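Local coordinates for heme-binding protein A (Haemophilus parasuis 29755, PDB 3TPA) that probably binds glutathione as a periplasmic solute-binding protein of the family 5 peptide-binding type, despite its heme-binding name, at residues Y306-P318 / I478-L490. The protein carries 1 engineered substitution. Residues are numbered along the deposited sequence; the frame is centred on the assembly and turned at random.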
# COMPACT_ATOMS: atom_id res chain seq x y z
N TYR A 306 -4.99 10.96 -16.13
CA TYR A 306 -5.52 9.69 -15.61
C TYR A 306 -6.65 9.09 -16.44
O TYR A 306 -7.12 7.99 -16.15
CB TYR A 306 -5.96 9.84 -14.14
CG TYR A 306 -4.81 10.16 -13.20
CD1 TYR A 306 -4.24 9.18 -12.40
CD2 TYR A 306 -4.32 11.45 -13.12
CE1 TYR A 306 -3.18 9.49 -11.54
CE2 TYR A 306 -3.28 11.76 -12.28
CZ TYR A 306 -2.71 10.79 -11.49
OH TYR A 306 -1.67 11.14 -10.65
N GLN A 307 -7.08 9.82 -17.45
CA GLN A 307 -8.12 9.35 -18.36
C GLN A 307 -9.28 8.68 -17.61
O GLN A 307 -9.75 7.59 -18.01
CB GLN A 307 -7.52 8.39 -19.38
CG GLN A 307 -6.41 9.02 -20.20
CD GLN A 307 -5.86 8.08 -21.25
OE1 GLN A 307 -6.40 7.98 -22.36
NE2 GLN A 307 -4.79 7.37 -20.92
N GLY A 308 -9.72 9.32 -16.54
CA GLY A 308 -10.83 8.85 -15.72
C GLY A 308 -10.41 8.06 -14.49
O GLY A 308 -11.17 7.94 -13.53
N GLY A 309 -9.20 7.51 -14.52
CA GLY A 309 -8.73 6.65 -13.44
C GLY A 309 -8.01 7.39 -12.33
O GLY A 309 -6.95 6.96 -11.87
N GLY A 310 -8.58 8.50 -11.89
CA GLY A 310 -7.95 9.30 -10.85
C GLY A 310 -8.90 10.33 -10.31
O GLY A 310 -9.90 10.64 -10.95
N THR A 311 -8.61 10.85 -9.12
CA THR A 311 -9.42 11.91 -8.56
C THR A 311 -8.55 13.02 -8.02
O THR A 311 -7.44 12.77 -7.54
CB THR A 311 -10.27 11.41 -7.39
OG1 THR A 311 -9.41 11.06 -6.31
CG2 THR A 311 -11.07 10.19 -7.80
N VAL A 312 -9.06 14.24 -8.10
CA VAL A 312 -8.36 15.41 -7.59
C VAL A 312 -8.17 15.29 -6.07
O VAL A 312 -9.12 15.02 -5.35
CB VAL A 312 -9.14 16.71 -7.93
CG1 VAL A 312 -8.59 17.89 -7.15
CG2 VAL A 312 -9.07 16.99 -9.41
N ALA A 313 -6.93 15.47 -5.60
CA ALA A 313 -6.64 15.41 -4.15
C ALA A 313 -6.88 16.77 -3.48
O ALA A 313 -6.45 17.81 -3.99
CB ALA A 313 -5.22 14.96 -3.91
N THR A 314 -7.55 16.75 -2.33
CA THR A 314 -7.67 17.97 -1.51
C THR A 314 -6.80 17.87 -0.28
O THR A 314 -6.27 18.88 0.20
CB THR A 314 -9.12 18.20 -1.08
OG1 THR A 314 -9.59 17.07 -0.34
CG2 THR A 314 -10.01 18.39 -2.32
N ASN A 315 -6.67 16.65 0.24
CA ASN A 315 -5.81 16.31 1.37
C ASN A 315 -4.60 15.52 0.87
O ASN A 315 -4.62 15.00 -0.26
CB ASN A 315 -6.56 15.39 2.34
CG ASN A 315 -7.58 16.14 3.20
OD1 ASN A 315 -7.52 16.11 4.43
ND2 ASN A 315 -8.55 16.77 2.54
N PRO A 316 -3.57 15.38 1.72
CA PRO A 316 -2.44 14.53 1.31
C PRO A 316 -2.73 13.02 1.34
O PRO A 316 -1.84 12.24 1.01
CB PRO A 316 -1.36 14.88 2.34
CG PRO A 316 -2.13 15.34 3.53
CD PRO A 316 -3.32 16.06 3.00
N PHE A 317 -3.93 12.63 1.75
CA PHE A 317 -4.39 11.26 1.68
C PHE A 317 -5.89 11.24 1.39
O PHE A 317 -6.58 12.19 1.71
CB PHE A 317 -4.06 10.47 2.96
CG PHE A 317 -4.19 11.27 4.24
CD1 PHE A 317 -5.42 11.72 4.68
CD2 PHE A 317 -3.07 11.55 5.00
CE1 PHE A 317 -5.52 12.45 5.87
CE2 PHE A 317 -3.17 12.28 6.18
CZ PHE A 317 -4.40 12.72 6.61
N PRO A 318 -6.38 10.16 0.76
CA PRO A 318 -7.81 10.10 0.40
C PRO A 318 -8.72 9.94 1.63
O PRO A 318 -8.24 9.68 2.74
CB PRO A 318 -7.90 8.85 -0.49
CG PRO A 318 -6.79 7.99 -0.01
CD PRO A 318 -5.67 8.94 0.34
N ILE A 478 4.47 20.90 -0.64
CA ILE A 478 4.22 20.18 -1.88
C ILE A 478 2.81 20.55 -2.30
O ILE A 478 2.04 21.06 -1.49
CB ILE A 478 4.30 18.64 -1.74
CG1 ILE A 478 3.17 18.09 -0.86
CG2 ILE A 478 5.70 18.19 -1.21
CD1 ILE A 478 3.18 16.55 -0.80
N ILE A 479 2.49 20.32 -3.56
CA ILE A 479 1.17 20.59 -4.09
C ILE A 479 0.52 19.26 -4.44
O ILE A 479 0.78 18.70 -5.49
CB ILE A 479 1.27 21.46 -5.36
CG1 ILE A 479 1.99 22.78 -5.06
CG2 ILE A 479 -0.10 21.73 -5.96
CD1 ILE A 479 2.53 23.50 -6.28
N PRO A 480 -0.33 18.74 -3.55
CA PRO A 480 -1.06 17.52 -3.88
C PRO A 480 -1.98 17.76 -5.06
O PRO A 480 -2.60 18.82 -5.12
CB PRO A 480 -1.91 17.27 -2.62
CG PRO A 480 -1.12 17.96 -1.50
CD PRO A 480 -0.66 19.22 -2.19
N PHE A 481 -2.06 16.83 -6.00
CA PHE A 481 -3.05 16.96 -7.07
C PHE A 481 -3.93 15.74 -7.38
O PHE A 481 -5.02 15.90 -7.91
CB PHE A 481 -2.42 17.53 -8.36
CG PHE A 481 -1.36 16.65 -8.98
CD1 PHE A 481 -1.71 15.56 -9.78
CD2 PHE A 481 -0.00 16.93 -8.80
CE1 PHE A 481 -0.74 14.75 -10.37
CE2 PHE A 481 0.99 16.13 -9.39
CZ PHE A 481 0.61 15.03 -10.17
N ALA A 482 -3.48 14.52 -7.07
CA ALA A 482 -4.29 13.36 -7.42
C ALA A 482 -4.10 12.15 -6.52
O ALA A 482 -3.02 11.94 -5.94
CB ALA A 482 -4.03 12.94 -8.86
N HIS A 483 -5.17 11.38 -6.40
CA HIS A 483 -5.08 10.01 -5.96
C HIS A 483 -5.46 9.15 -7.17
O HIS A 483 -6.32 9.52 -7.95
CB HIS A 483 -6.07 9.72 -4.83
CG HIS A 483 -6.04 10.74 -3.73
ND1 HIS A 483 -4.97 10.87 -2.88
CD2 HIS A 483 -6.96 11.64 -3.34
CE1 HIS A 483 -5.23 11.83 -2.00
NE2 HIS A 483 -6.43 12.31 -2.25
N SER A 484 -4.81 8.00 -7.33
CA SER A 484 -5.21 7.15 -8.45
C SER A 484 -6.47 6.39 -8.04
O SER A 484 -6.80 6.32 -6.85
CB SER A 484 -4.10 6.17 -8.82
OG SER A 484 -4.05 5.11 -7.87
N ILE A 485 -7.19 5.86 -9.02
CA ILE A 485 -8.32 4.99 -8.74
C ILE A 485 -7.96 3.54 -9.07
O ILE A 485 -7.41 3.26 -10.12
CB ILE A 485 -9.55 5.37 -9.56
CG1 ILE A 485 -10.13 6.69 -9.05
CG2 ILE A 485 -10.61 4.26 -9.46
CD1 ILE A 485 -11.28 7.23 -9.88
N ASN A 486 -8.27 2.62 -8.16
CA ASN A 486 -8.05 1.21 -8.44
C ASN A 486 -9.33 0.59 -8.98
O ASN A 486 -10.42 0.88 -8.50
CB ASN A 486 -7.61 0.45 -7.19
CG ASN A 486 -6.18 0.78 -6.78
OD1 ASN A 486 -5.28 0.86 -7.62
ND2 ASN A 486 -5.96 0.95 -5.49
N TYR A 487 -9.17 -0.30 -9.95
CA TYR A 487 -10.31 -0.99 -10.53
C TYR A 487 -10.22 -2.48 -10.34
O TYR A 487 -9.16 -3.07 -10.51
CB TYR A 487 -10.40 -0.70 -12.03
CG TYR A 487 -10.66 0.74 -12.37
CD1 TYR A 487 -11.91 1.29 -12.16
CD2 TYR A 487 -9.65 1.54 -12.88
CE1 TYR A 487 -12.16 2.62 -12.46
CE2 TYR A 487 -9.90 2.89 -13.19
CZ TYR A 487 -11.16 3.41 -12.98
OH TYR A 487 -11.43 4.73 -13.27
N VAL A 488 -11.34 -3.09 -9.99
CA VAL A 488 -11.47 -4.54 -10.06
C VAL A 488 -12.65 -4.90 -10.97
O VAL A 488 -13.82 -4.83 -10.57
CB VAL A 488 -11.66 -5.19 -8.68
CG1 VAL A 488 -11.94 -6.68 -8.82
CG2 VAL A 488 -10.43 -4.99 -7.79
N PRO A 489 -12.35 -5.26 -12.23
CA PRO A 489 -13.42 -5.64 -13.16
C PRO A 489 -13.86 -7.07 -12.91
O PRO A 489 -13.07 -8.00 -13.02
CB PRO A 489 -12.74 -5.51 -14.54
CG PRO A 489 -11.40 -4.80 -14.27
CD PRO A 489 -11.03 -5.20 -12.88
N LEU A 490 -15.13 -7.25 -12.57
CA LEU A 490 -15.67 -8.57 -12.28
C LEU A 490 -16.72 -9.01 -13.29
O LEU A 490 -17.49 -8.19 -13.78
CB LEU A 490 -16.34 -8.58 -10.91
CG LEU A 490 -15.53 -8.27 -9.67
CD1 LEU A 490 -16.46 -8.13 -8.49
CD2 LEU A 490 -14.50 -9.36 -9.45
O HOH W 1 -13.59 5.89 -12.70
O HOH W 2 -7.82 14.14 -1.04
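The imidazole of H483 is sandwiched where 306-318 wraps over strand 478-490: A313 CB lies 3.7 Å from the ring centroid over one face, P318 CB 4.0 Å over the other and almost on the ring normal, both CH-pi contacts. CG beside the backbone N (chi1 -49°) carries the ring into the loop, between A313 and P318. Its rotation is fixed at both nitrogens: ND1 bonds N270 O, and NE2 lies 2.6 Å from the O of water 2, which accepts from T314 N. Beside the ring the strands pair antiparallel, T311 and H483 exchanging two bonds of 2.9 Å between N and O, each nearly in line with its carbonyl. The A313 N hydrogen bond to F481 O, by contrast, comes in from above the carbonyl plane. I485 CD1 packs on T311 CG2 at 3.6 Å. On the sheet face carrying S484, Y306 brings its CZ/OH end to A482 CB, CZ to CB 3.6 Å, while its OH bonds S364 O. Past the I485 N to G309 O bond lies the solvent side: exposed G308, whose O accepts from water 1, itself accepting from Y487 OH. Strand 310-312 edges the mixed sheet, with 478-491 between it and 261-276; the F481–A482 classic bulge faces A272, helix 298-306 packs on F481 and A482, and helix 420-427 touches P316-P318.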